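Long-range contacts in phage-related protein (Bordetella bronchiseptica RB50, PDB 3BJQ), which probably serves as a phage major capsid protein, building the shell of the virus head with an HK97-like fold: residues F35-V40 with G264-I269; S85-K90 with L116-L121; S183-S188 with F237-G242; P243-G248 with Y306-A311; P273-P278 with Y289-D294. One frame throughout, in Å; residues are numbered along the deposited sequence.

Interaction 1 of 5, residues F35-V40 with G264-I269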
# COMPACT_ATOMS: atom_id res chain seq x y z
N PHE E 35 28.70 29.72 -0.13
CA PHE E 35 29.01 28.90 -1.28
C PHE E 35 28.10 27.69 -1.33
O PHE E 35 28.56 26.56 -1.06
CB PHE E 35 30.45 28.40 -1.17
CG PHE E 35 31.50 29.47 -1.20
CD1 PHE E 35 31.94 30.08 -0.04
CD2 PHE E 35 32.09 29.84 -2.40
CE1 PHE E 35 32.92 31.05 -0.08
CE2 PHE E 35 33.07 30.81 -2.44
CZ PHE E 35 33.49 31.41 -1.27
N PRO E 36 26.81 27.89 -1.71
CA PRO E 36 25.89 26.76 -1.74
C PRO E 36 26.33 25.62 -2.66
O PRO E 36 26.93 25.84 -3.71
CB PRO E 36 24.58 27.39 -2.23
CG PRO E 36 24.69 28.76 -1.84
CD PRO E 36 26.12 29.12 -2.10
N VAL E 37 26.02 24.41 -2.24
CA VAL E 37 26.38 23.22 -2.99
C VAL E 37 25.55 23.07 -4.27
O VAL E 37 24.33 23.12 -4.26
CB VAL E 37 26.32 21.95 -2.10
CG1 VAL E 37 26.67 20.71 -2.92
CG2 VAL E 37 27.27 22.09 -0.92
N ALA E 38 26.25 22.95 -5.40
CA ALA E 38 25.63 22.86 -6.68
C ALA E 38 26.36 21.77 -7.47
O ALA E 38 27.59 21.68 -7.38
CB ALA E 38 25.76 24.19 -7.38
N PRO E 39 25.63 20.92 -8.22
CA PRO E 39 26.26 19.79 -8.90
C PRO E 39 27.02 20.14 -10.19
O PRO E 39 26.58 20.97 -10.99
CB PRO E 39 25.08 18.87 -9.20
CG PRO E 39 23.96 19.83 -9.43
CD PRO E 39 24.17 20.92 -8.44
N VAL E 40 28.18 19.50 -10.34
CA VAL E 40 28.94 19.51 -11.56
C VAL E 40 29.31 18.04 -11.88
O VAL E 40 29.13 17.15 -11.05
CB VAL E 40 30.24 20.39 -11.51
CG1 VAL E 40 29.93 21.78 -11.12
CG2 VAL E 40 31.31 19.81 -10.59
N GLY E 264 28.98 32.85 -5.17
CA GLY E 264 29.80 31.63 -5.22
C GLY E 264 29.02 30.35 -5.06
O GLY E 264 27.83 30.36 -4.76
N TYR E 265 29.72 29.24 -5.29
CA TYR E 265 29.14 27.91 -5.21
C TYR E 265 30.18 26.94 -4.72
O TYR E 265 31.37 27.17 -4.90
CB TYR E 265 28.71 27.43 -6.61
CG TYR E 265 27.49 28.14 -7.11
CD1 TYR E 265 26.24 27.87 -6.57
CD2 TYR E 265 27.58 29.13 -8.10
CE1 TYR E 265 25.10 28.56 -7.00
CE2 TYR E 265 26.44 29.83 -8.54
CZ TYR E 265 25.22 29.54 -7.99
OH TYR E 265 24.09 30.22 -8.41
N THR E 266 29.73 25.87 -4.10
CA THR E 266 30.58 24.71 -3.83
C THR E 266 30.33 23.76 -5.04
O THR E 266 29.28 23.16 -5.17
CB THR E 266 30.29 24.05 -2.44
OG1 THR E 266 30.67 24.96 -1.37
CG2 THR E 266 31.05 22.76 -2.27
N TYR E 267 31.29 23.73 -5.96
CA TYR E 267 31.23 22.83 -7.11
C TYR E 267 31.37 21.43 -6.54
O TYR E 267 32.39 21.13 -5.92
CB TYR E 267 32.38 23.15 -8.10
CG TYR E 267 32.09 24.30 -9.07
CD1 TYR E 267 31.26 25.36 -8.70
CD2 TYR E 267 32.68 24.34 -10.30
CE1 TYR E 267 31.00 26.41 -9.57
CE2 TYR E 267 32.43 25.41 -11.18
CZ TYR E 267 31.58 26.42 -10.81
OH TYR E 267 31.33 27.46 -11.67
N GLN E 268 30.36 20.58 -6.73
CA GLN E 268 30.35 19.28 -6.09
C GLN E 268 29.95 18.21 -7.06
O GLN E 268 28.97 18.35 -7.77
CB GLN E 268 29.40 19.25 -4.90
CG GLN E 268 29.52 17.96 -4.09
CD GLN E 268 29.12 18.14 -2.64
OE1 GLN E 268 29.73 18.94 -1.92
NE2 GLN E 268 28.11 17.39 -2.20
N ILE E 269 30.72 17.13 -7.10
CA ILE E 269 30.40 16.06 -8.04
C ILE E 269 28.99 15.54 -7.81
O ILE E 269 28.60 15.28 -6.68
CB ILE E 269 31.41 14.90 -7.96
CG1 ILE E 269 32.80 15.40 -8.33
CG2 ILE E 269 30.96 13.78 -8.86
CD1 ILE E 269 32.93 15.97 -9.77
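A parallel strand pair in a mixed beta sheet sets Val-37 to Val-40 beside Gly-264 to Ile-269, pieces of chain more than 220 residues apart. The backbone bonds step from one strand to the other: Thr-266 N gives to Pro-36 O (2.8 Å), Thr-266 O takes Ala-38 N, Ala-38 O takes Gln-268 N, and Gln-268 O takes Val-40 N (2.9 Å). The short strand axes are 45° apart, and from Pro-39 onward the paired side chains diverge. Thr-266 adds a side-chain bond to Phe-35, which lies just ahead of strand 37-40. The threonine OG1, anti to the carbonyl carbon (chi1 -66°), donates to Phe-35 O at 2.7 Å and has a second partner in His-123 of helix 105-131. On that face Val-37 CG2 meets Thr-266 CB at 3.9 Å, while Val-37 CG1 presses on the amide of Gln-268, 3.6 Å from CD; the NE2 of that amide is bonded to His-272 O. Ala-38 and Tyr-267 share the other face. Ala-38 CB touches Tyr-265 CD1, and Val-40 crosses Tyr-267 at about a right angle, bringing CG1 to the ring obliquely and off-centre in a CH-pi contact (4.2 Å to the centroid). The phenol oxygens reach elsewhere, Tyr-265 OH to Glu-260 O and Tyr-267 OH to Leu-48 N. Phe-35 turns the edge of its ring to Tyr-265 O (3.7 Å from CD2) and also packs on helix 105-131. A twisted sheet lying against one long helix is consistent with the peripheral domain of HK97-like coat proteins and its spine helix.

Interaction 2 of 5, residues S85-K90 with L116-L121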
# COMPACT_ATOMS: atom_id res chain seq x y z
N SER E 85 39.28 13.21 -2.83
CA SER E 85 39.75 13.17 -1.45
C SER E 85 38.88 12.25 -0.60
O SER E 85 38.42 12.63 0.49
CB SER E 85 39.76 14.59 -0.86
OG SER E 85 40.44 15.52 -1.70
N ALA E 86 38.64 11.05 -1.12
CA ALA E 86 37.83 10.07 -0.41
C ALA E 86 38.56 9.59 0.85
O ALA E 86 39.77 9.37 0.84
CB ALA E 86 37.50 8.88 -1.33
N LEU E 87 37.80 9.48 1.93
CA LEU E 87 38.31 9.00 3.21
C LEU E 87 37.68 7.64 3.43
O LEU E 87 36.95 7.14 2.57
CB LEU E 87 37.94 10.00 4.31
CG LEU E 87 38.54 11.41 4.23
CD1 LEU E 87 37.96 12.35 5.27
CD2 LEU E 87 40.05 11.34 4.38
N GLU E 88 37.99 7.01 4.56
CA GLU E 88 37.48 5.69 4.89
C GLU E 88 36.95 5.68 6.32
O GLU E 88 37.73 5.75 7.29
CB GLU E 88 38.56 4.61 4.71
CG GLU E 88 38.70 4.07 3.27
CD GLU E 88 39.80 3.05 3.12
OE1 GLU E 88 40.66 2.97 4.02
OE2 GLU E 88 39.82 2.34 2.10
N ALA E 89 35.62 5.59 6.44
CA ALA E 89 34.96 5.40 7.71
C ALA E 89 35.29 3.99 8.22
O ALA E 89 35.42 3.06 7.43
CB ALA E 89 33.47 5.55 7.52
N LYS E 90 35.35 3.82 9.54
CA LYS E 90 35.82 2.58 10.15
C LYS E 90 34.93 2.20 11.31
O LYS E 90 34.64 3.03 12.16
CB LYS E 90 37.26 2.82 10.65
CG LYS E 90 37.92 1.71 11.39
CD LYS E 90 39.43 1.98 11.56
CE LYS E 90 39.72 3.28 12.32
NZ LYS E 90 39.05 3.29 13.66
N LEU E 116 32.64 12.69 7.54
CA LEU E 116 31.92 13.83 7.01
C LEU E 116 32.29 15.10 7.78
O LEU E 116 32.34 16.17 7.19
CB LEU E 116 30.40 13.58 7.02
CG LEU E 116 29.87 12.53 6.02
CD1 LEU E 116 28.38 12.34 6.15
CD2 LEU E 116 30.24 12.98 4.60
N ARG E 117 32.54 14.98 9.08
CA ARG E 117 32.91 16.16 9.87
C ARG E 117 34.26 16.71 9.48
O ARG E 117 34.46 17.92 9.47
CB ARG E 117 32.94 15.90 11.37
CG ARG E 117 33.13 17.25 12.10
CD ARG E 117 33.45 17.11 13.52
NE ARG E 117 33.54 18.40 14.22
CZ ARG E 117 34.66 19.07 14.50
NH1 ARG E 117 35.83 18.67 14.05
NH2 ARG E 117 34.58 20.19 15.20
N ILE E 118 35.19 15.81 9.22
CA ILE E 118 36.49 16.17 8.70
C ILE E 118 36.37 16.93 7.39
O ILE E 118 37.03 17.94 7.18
CB ILE E 118 37.34 14.91 8.45
CG1 ILE E 118 37.76 14.26 9.76
CG2 ILE E 118 38.57 15.25 7.65
CD1 ILE E 118 39.23 14.46 10.10
N MSE E 119 35.53 16.42 6.49
CA MSE E 119 35.31 17.08 5.20
C MSE E 119 34.60 18.41 5.36
O MSE E 119 34.82 19.35 4.58
CB MSE E 119 34.50 16.17 4.27
CG MSE E 119 35.31 15.00 3.72
SE MSE E 119 34.23 13.62 2.89
CE MSE E 119 35.69 12.41 2.37
N ALA E 120 33.73 18.49 6.34
CA ALA E 120 32.97 19.71 6.61
C ALA E 120 33.86 20.85 7.10
O ALA E 120 33.69 22.02 6.73
CB ALA E 120 31.89 19.42 7.59
N LEU E 121 34.83 20.50 7.93
CA LEU E 121 35.74 21.47 8.49
C LEU E 121 36.73 21.93 7.42
O LEU E 121 37.08 23.10 7.38
CB LEU E 121 36.44 20.88 9.73
CG LEU E 121 36.95 21.81 10.83
CD1 LEU E 121 35.90 22.86 11.22
CD2 LEU E 121 37.38 20.99 12.07
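Leu-87 and Met-119 make a small apolar sheet-on-helix contact near the surface, where the start of strand 87-92 passes the middle of the long helix 105-131. Met-119 is present as selenomethionine. The two side chains reach toward each other tip to tip. The Met-119 chain is extended beyond CG (chi2 167°, with chi3 also trans), which carries its methyl CE up to Leu-87, 3.5 Å from CG and 3.7 Å from CD1. The same methyl closes to 3.3 Å on Ser-85 O, and Ala-86 CA borders it at 4.2 Å. From the preceding helix position, Ile-118 comes in at about a right angle to the leucine, its CG2 branch, anti to the backbone N, lying 3.8 Å from Leu-87 CD1. Val-115 of the same helix touches Leu-87 as well, while Lys-69 of a third subunit packs on Leu-87 and Ile-71 of that subunit on Ile-118, so the contact borders a subunit interface. The strand itself is held by backbone bonds to its sheet neighbour, Leu-87 with Val-291 among them. No hydrogen bond spans the two segments: helix and strand meet through van der Waals packing of three apolar side chains, the methyl also resting on a backbone carbonyl, with no directional bond.

Interaction 3 of 5, residues S183-S188 with F237-G242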
# COMPACT_ATOMS: atom_id res chain seq x y z
N SER E 183 32.24 37.66 11.73
CA SER E 183 33.10 36.77 12.48
C SER E 183 32.77 36.92 13.96
O SER E 183 32.27 37.94 14.39
CB SER E 183 34.55 37.12 12.28
OG SER E 183 34.84 38.43 12.75
N ARG E 184 33.09 35.90 14.73
CA ARG E 184 32.90 35.88 16.17
C ARG E 184 33.39 37.18 16.81
O ARG E 184 32.68 37.80 17.61
CB ARG E 184 33.68 34.67 16.70
CG ARG E 184 33.53 34.33 18.15
CD ARG E 184 34.26 33.01 18.43
NE ARG E 184 35.71 33.19 18.44
CZ ARG E 184 36.46 33.20 19.53
NH1 ARG E 184 35.93 33.02 20.74
NH2 ARG E 184 37.77 33.37 19.43
N LYS E 185 34.61 37.58 16.45
CA LYS E 185 35.21 38.81 16.94
C LYS E 185 34.45 40.08 16.54
O LYS E 185 34.29 40.97 17.35
CB LYS E 185 36.64 38.93 16.44
CG LYS E 185 37.61 38.04 17.19
CD LYS E 185 38.98 38.05 16.51
CE LYS E 185 40.06 37.46 17.41
NZ LYS E 185 39.60 36.24 18.14
N ALA E 186 34.01 40.16 15.29
CA ALA E 186 33.22 41.30 14.86
C ALA E 186 31.87 41.34 15.57
O ALA E 186 31.38 42.41 15.91
CB ALA E 186 33.03 41.31 13.36
N LEU E 187 31.26 40.17 15.79
CA LEU E 187 30.00 40.13 16.56
C LEU E 187 30.19 40.62 18.00
O LEU E 187 29.37 41.37 18.52
CB LEU E 187 29.36 38.74 16.55
CG LEU E 187 28.00 38.63 17.28
CD1 LEU E 187 26.96 39.57 16.72
CD2 LEU E 187 27.45 37.20 17.22
N SER E 188 31.28 40.20 18.64
CA SER E 188 31.61 40.69 19.98
C SER E 188 31.73 42.21 20.05
O SER E 188 31.30 42.84 21.01
CB SER E 188 32.94 40.11 20.44
OG SER E 188 32.92 38.71 20.34
N PHE E 237 44.12 28.11 19.40
CA PHE E 237 43.17 27.97 18.26
C PHE E 237 42.99 29.26 17.45
O PHE E 237 42.95 30.34 18.03
CB PHE E 237 41.81 27.53 18.81
CG PHE E 237 41.83 26.19 19.46
CD1 PHE E 237 41.67 25.04 18.71
CD2 PHE E 237 42.05 26.07 20.83
CE1 PHE E 237 41.72 23.79 19.31
CE2 PHE E 237 42.09 24.82 21.44
CZ PHE E 237 41.92 23.69 20.68
N GLY E 238 42.88 29.16 16.12
CA GLY E 238 42.64 30.34 15.26
C GLY E 238 41.24 30.37 14.68
O GLY E 238 40.70 29.32 14.29
N ASP E 239 40.65 31.55 14.60
CA ASP E 239 39.30 31.70 14.03
C ASP E 239 39.36 31.54 12.53
O ASP E 239 40.09 32.28 11.86
CB ASP E 239 38.71 33.08 14.34
CG ASP E 239 38.50 33.33 15.83
OD1 ASP E 239 38.54 32.39 16.61
OD2 ASP E 239 38.30 34.49 16.24
N VAL E 240 38.56 30.62 11.99
CA VAL E 240 38.55 30.34 10.56
C VAL E 240 38.12 31.62 9.78
O VAL E 240 38.63 31.91 8.70
CB VAL E 240 37.62 29.13 10.25
CG1 VAL E 240 37.46 28.90 8.74
CG2 VAL E 240 38.11 27.87 10.97
N TRP E 241 37.17 32.38 10.33
CA TRP E 241 36.65 33.57 9.64
C TRP E 241 37.33 34.86 10.11
O TRP E 241 36.84 35.98 9.83
CB TRP E 241 35.12 33.62 9.81
CG TRP E 241 34.51 32.47 9.17
CD1 TRP E 241 34.20 31.29 9.76
CD2 TRP E 241 34.16 32.33 7.79
NE1 TRP E 241 33.71 30.41 8.84
CE2 TRP E 241 33.66 31.02 7.61
CE3 TRP E 241 34.23 33.18 6.67
CZ2 TRP E 241 33.19 30.55 6.38
CZ3 TRP E 241 33.77 32.71 5.44
CH2 TRP E 241 33.26 31.40 5.30
N GLY E 242 38.47 34.70 10.79
CA GLY E 242 39.32 35.78 11.19
C GLY E 242 38.60 36.87 11.94
O GLY E 242 37.61 36.58 12.64
O HOH W 1 36.51 36.04 15.05
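Asp-239 sets its carboxylate against the edge of the Arg-184 guanidinium, with the two planes 89° apart. Arg-184 NH2 donates to the syn lone pair of Asp-239 OD1 at 3.1 Å, and more weakly to OD2 at 3.4 Å. The arginine chain bends at chi3 (74°), which brings NE round to 3.5 Å from Asp-239 OD1. Lys-185 supplies the second cation: its NZ meets Asp-239 OD2 at 2.9 Å from above the carboxylate plane, making a salt-bridge network of two bases on one acid. A water completes the join, accepting from Lys-185 N and donating to Asp-239 OD2 (2.7 Å) and to Gly-242 O. Gly-242 closes a type I turn begun at Asp-239 and takes a positive phi. Its carbonyl oxygen also comes within 3.1 Å of Ser-183 CB. Ser-183 is the N-cap of helix 184-191, with OG accepting from Ala-186 N (3.2 Å) and also bonded to Asp-244 O. Arg-228 of strand 221-230 lies near Arg-184 NH2 and brings a further positive charge close to Asp-239. With two cations in contact, and a first-turn helix N-H linked to it through water, the Asp-239 carboxylate probably stays ionised, and its negative charge would be favoured by the nearby N-terminal end of helix 184-191.

Interaction 4 of 5, residues P243-G248 with Y306-A311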
# COMPACT_ATOMS: atom_id res chain seq x y z
N PRO E 243 39.09 38.11 11.84
CA PRO E 243 38.43 39.25 12.48
C PRO E 243 37.54 40.02 11.50
O PRO E 243 37.20 41.17 11.74
CB PRO E 243 39.63 40.10 12.91
CG PRO E 243 40.63 39.88 11.82
CD PRO E 243 40.34 38.54 11.18
N ASP E 244 37.11 39.35 10.43
CA ASP E 244 36.49 40.04 9.31
C ASP E 244 34.97 40.08 9.30
O ASP E 244 34.30 39.42 10.09
CB ASP E 244 36.97 39.41 8.00
CG ASP E 244 38.47 39.49 7.82
OD1 ASP E 244 39.15 40.32 8.48
OD2 ASP E 244 38.98 38.74 6.98
N VAL E 245 34.45 40.92 8.41
CA VAL E 245 33.03 41.00 8.10
C VAL E 245 32.91 40.90 6.60
O VAL E 245 33.78 41.39 5.89
CB VAL E 245 32.42 42.29 8.63
CG1 VAL E 245 30.97 42.46 8.16
CG2 VAL E 245 32.53 42.28 10.16
N TRP E 246 31.88 40.22 6.11
CA TRP E 246 31.68 40.04 4.68
C TRP E 246 30.19 40.19 4.37
O TRP E 246 29.37 39.84 5.19
CB TRP E 246 32.20 38.67 4.27
CG TRP E 246 31.92 38.27 2.85
CD1 TRP E 246 32.76 38.40 1.77
CD2 TRP E 246 30.72 37.64 2.34
NE1 TRP E 246 32.16 37.90 0.65
CE2 TRP E 246 30.91 37.43 0.96
CE3 TRP E 246 29.51 37.24 2.93
CZ2 TRP E 246 29.93 36.85 0.15
CZ3 TRP E 246 28.53 36.66 2.12
CH2 TRP E 246 28.76 36.46 0.74
N LEU E 247 29.87 40.73 3.20
CA LEU E 247 28.49 40.84 2.73
C LEU E 247 28.39 40.31 1.32
O LEU E 247 29.29 40.53 0.53
CB LEU E 247 28.06 42.28 2.61
CG LEU E 247 27.42 43.01 3.78
CD1 LEU E 247 28.49 43.59 4.74
CD2 LEU E 247 26.58 44.12 3.16
N GLY E 248 27.27 39.70 0.97
CA GLY E 248 27.12 39.23 -0.39
C GLY E 248 25.70 38.94 -0.78
O GLY E 248 24.82 38.83 0.08
N TYR E 306 31.50 41.66 -0.89
CA TYR E 306 32.18 42.81 -0.33
C TYR E 306 32.92 42.40 0.95
O TYR E 306 32.31 41.85 1.85
CB TYR E 306 31.15 43.90 -0.04
CG TYR E 306 31.76 45.25 0.32
CD1 TYR E 306 32.21 45.51 1.62
CD2 TYR E 306 31.85 46.27 -0.61
CE1 TYR E 306 32.75 46.72 1.95
CE2 TYR E 306 32.38 47.50 -0.29
CZ TYR E 306 32.83 47.72 1.00
OH TYR E 306 33.36 48.93 1.36
N LEU E 307 34.21 42.69 1.02
CA LEU E 307 35.01 42.33 2.18
C LEU E 307 35.40 43.54 3.05
O LEU E 307 35.95 44.54 2.55
CB LEU E 307 36.27 41.63 1.70
CG LEU E 307 37.28 41.16 2.75
CD1 LEU E 307 36.68 40.11 3.71
CD2 LEU E 307 38.50 40.67 2.01
N ILE E 308 35.14 43.42 4.35
CA ILE E 308 35.53 44.43 5.35
C ILE E 308 36.56 43.75 6.25
O ILE E 308 36.20 43.08 7.21
CB ILE E 308 34.33 44.88 6.21
CG1 ILE E 308 33.24 45.51 5.36
CG2 ILE E 308 34.76 45.87 7.31
CD1 ILE E 308 31.96 45.81 6.13
N GLU E 309 37.85 43.94 5.95
CA GLU E 309 38.90 43.30 6.73
C GLU E 309 39.14 43.98 8.08
O GLU E 309 39.08 45.20 8.21
CB GLU E 309 40.24 43.35 6.00
CG GLU E 309 40.35 42.68 4.68
CD GLU E 309 41.79 42.70 4.18
OE1 GLU E 309 42.58 41.85 4.66
OE2 GLU E 309 42.13 43.56 3.34
N ASP E 310 39.45 43.15 9.08
CA ASP E 310 39.92 43.58 10.41
C ASP E 310 38.93 44.31 11.31
O ASP E 310 39.33 44.93 12.31
CB ASP E 310 41.24 44.35 10.26
CG ASP E 310 42.33 43.48 9.63
OD1 ASP E 310 42.17 42.24 9.68
OD2 ASP E 310 43.31 44.04 9.09
N ALA E 311 37.64 44.21 11.01
CA ALA E 311 36.61 44.83 11.84
C ALA E 311 36.78 44.45 13.32
O ALA E 311 36.69 45.30 14.20
CB ALA E 311 35.24 44.45 11.34
O HOH W 2 41.65 40.48 7.52
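Backbone bonds come first: Val-245 and Ile-308 form one antiparallel hydrogen-bonded pair, Leu-247 and Tyr-306 the next, with Trp-246 and Leu-307 the non-hydrogen-bonded pair between. Ile-308 N to Val-245 O measures 2.9 Å and Leu-247 N to Tyr-306 O 3.0 Å. Beyond the strand end the polar role passes to a side chain. Asp-244 OD1 takes the N-H of Asp-310 at 2.9 Å, almost straight (176°), on its anti side and 31° out of the carboxylate plane. Asp-310 OD1 lies only 3.8 Å from that oxygen, and a water can donate to both, though it has more acceptors in reach than protons. Two acids this close could raise the pKa of one of them. Pro-243 lies alongside Asp-310, its CG 3.5 Å from OD1. Apolar packing fills one face: Val-245 and Ile-308 lie side by side, CB to CB 4.0 Å, and Val-245 CG2, anti to the carbonyl carbon, meets Ala-311 CB at 3.7 Å. On the other face the Trp-246 ring slants past Tyr-306 O (3.5 Å from CD1) and stacks edge-to-face with Phe-263. Strand 245-248 runs between 179-183 and 305-309, with 142-144 flanking the latter and helix 158-173 packed on Leu-247 and Tyr-306.

Interaction 5 of 5, residues P273-P278 with Y289-D294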
# COMPACT_ATOMS: atom_id res chain seq x y z
N PRO E 273 27.46 13.53 -1.27
CA PRO E 273 28.28 12.46 -0.74
C PRO E 273 27.76 11.06 -1.02
O PRO E 273 26.55 10.84 -0.97
CB PRO E 273 28.23 12.71 0.77
CG PRO E 273 26.95 13.37 0.97
CD PRO E 273 26.77 14.26 -0.20
N LEU E 274 28.70 10.14 -1.29
CA LEU E 274 28.41 8.72 -1.50
C LEU E 274 29.14 7.89 -0.45
O LEU E 274 30.24 8.22 -0.09
CB LEU E 274 28.93 8.25 -2.87
CG LEU E 274 28.46 8.86 -4.19
CD1 LEU E 274 29.44 8.46 -5.32
CD2 LEU E 274 27.01 8.46 -4.54
N VAL E 275 28.50 6.84 0.03
CA VAL E 275 29.12 5.86 0.92
C VAL E 275 29.09 4.52 0.20
O VAL E 275 28.04 4.12 -0.34
CB VAL E 275 28.37 5.72 2.24
CG1 VAL E 275 29.08 4.74 3.14
CG2 VAL E 275 28.22 7.09 2.92
N GLU E 276 30.24 3.85 0.18
CA GLU E 276 30.41 2.55 -0.45
C GLU E 276 30.10 1.40 0.51
O GLU E 276 30.22 1.53 1.75
CB GLU E 276 31.85 2.39 -0.94
CG GLU E 276 32.26 3.43 -1.97
CD GLU E 276 33.78 3.44 -2.26
OE1 GLU E 276 34.40 2.35 -2.25
OE2 GLU E 276 34.32 4.56 -2.48
N VAL E 277 29.71 0.26 -0.06
CA VAL E 277 29.48 -0.95 0.72
C VAL E 277 30.77 -1.25 1.49
O VAL E 277 31.87 -1.01 0.97
CB VAL E 277 29.08 -2.14 -0.17
CG1 VAL E 277 27.73 -1.91 -0.80
CG2 VAL E 277 30.15 -2.41 -1.24
N PRO E 278 30.66 -1.70 2.75
CA PRO E 278 31.88 -1.93 3.52
C PRO E 278 32.66 -3.15 3.10
O PRO E 278 32.09 -4.06 2.51
CB PRO E 278 31.38 -2.15 4.94
CG PRO E 278 29.97 -2.62 4.79
CD PRO E 278 29.45 -1.96 3.55
N TYR E 289 34.15 1.66 5.32
CA TYR E 289 33.26 2.27 4.32
C TYR E 289 33.96 3.43 3.64
O TYR E 289 34.30 4.42 4.29
CB TYR E 289 31.99 2.82 4.93
CG TYR E 289 31.18 1.86 5.75
CD1 TYR E 289 31.59 1.53 7.03
CD2 TYR E 289 29.96 1.37 5.29
CE1 TYR E 289 30.85 0.69 7.82
CE2 TYR E 289 29.20 0.54 6.08
CZ TYR E 289 29.65 0.20 7.35
OH TYR E 289 28.92 -0.64 8.16
N GLY E 290 34.14 3.32 2.33
CA GLY E 290 34.70 4.39 1.56
C GLY E 290 33.66 5.48 1.48
O GLY E 290 32.50 5.21 1.19
N VAL E 291 34.07 6.71 1.77
CA VAL E 291 33.17 7.88 1.75
C VAL E 291 33.78 8.94 0.81
O VAL E 291 34.95 9.32 0.93
CB VAL E 291 33.00 8.48 3.13
CG1 VAL E 291 32.00 9.65 3.08
CG2 VAL E 291 32.54 7.40 4.10
N SER E 292 32.98 9.39 -0.15
CA SER E 292 33.41 10.34 -1.14
C SER E 292 32.51 11.56 -1.12
O SER E 292 31.31 11.42 -1.17
CB SER E 292 33.34 9.66 -2.52
OG SER E 292 34.46 8.79 -2.70
N ASP E 293 33.10 12.75 -1.03
CA ASP E 293 32.35 14.01 -1.14
C ASP E 293 33.25 15.05 -1.79
O ASP E 293 33.69 16.01 -1.14
CB ASP E 293 31.85 14.47 0.23
CG ASP E 293 30.75 15.49 0.10
OD1 ASP E 293 30.55 15.93 -1.06
OD2 ASP E 293 30.09 15.84 1.12
N ASP E 294 33.51 14.85 -3.08
CA ASP E 294 34.50 15.61 -3.83
C ASP E 294 33.89 16.93 -4.26
O ASP E 294 32.87 16.97 -4.95
CB ASP E 294 34.96 14.82 -5.07
CG ASP E 294 35.80 13.58 -4.72
OD1 ASP E 294 36.47 13.58 -3.67
OD2 ASP E 294 35.80 12.63 -5.53
O HOH W 3 34.03 0.43 1.47
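The Tyr-289 ring, in the beta hairpin of strands 274-281 and 286-299, carries Pro-278 on one face, with CB above the ring centre (3.7 Å to the centroid, 13° off the normal) in a CH-pi contact, and CG 3.5 Å from CE2. At the edge, near the ring plane, stands Glu-276 O, 3.6 Å from Tyr-289 CD2. Val-275 CG1 approaches obliquely and meets Tyr-289 CB. Proline and tyrosine run alongside each other in the same direction. The antiparallel register of the hairpin is set by Leu-274 and Ser-292, whose N-H and C=O groups bond in both directions, and by Glu-276 N, which gives to Gly-290 O at 2.8 Å. The Glu-276 side chain, extended beyond CG, then runs over the glycine, CG lying 3.6 Å from Gly-290 O; its carboxylate has a long, weak ion pair with Arg-11. On the face they share, Val-275 and Val-291 touch Val-112 and Val-115 of helix 105-131. At the other end, Pro-273, which follows a cis peptide bond, lies beside Asp-293, with CB 3.7 Å from OD2. Past Glu-276 the register shifts, for Pro-278 rather than Val-277 lies across from Tyr-289, and between these two segments no further direct backbone bond follows. A water takes over there, donating to Val-277 O at 2.6 Å and accepting from Gly-290 N at 3.0 Å.

Interactions 1 and 4 are buried strand pairs, one parallel and one antiparallel, in two different sheets. Interactions 1 and 5 share the mixed sheet: Ile-269 N probably bonds to Asp-294 O, so strand 286-299 lies next to 264-269 as well as pairing with 274-281. Interaction 2 adds strand 87-92 to that sheet, Ala-89 N reaching Tyr-289 O, but meets the helix by apolar packing without a hydrogen bond, at the surface. Interaction 3, partly buried, is dominated by salt bridges and adjoins interaction 4 where Ser-183 meets Asp-244. Interactions 2 and 3 both touch the third subunit, whereas interaction 4 touches no other chain of the assembly.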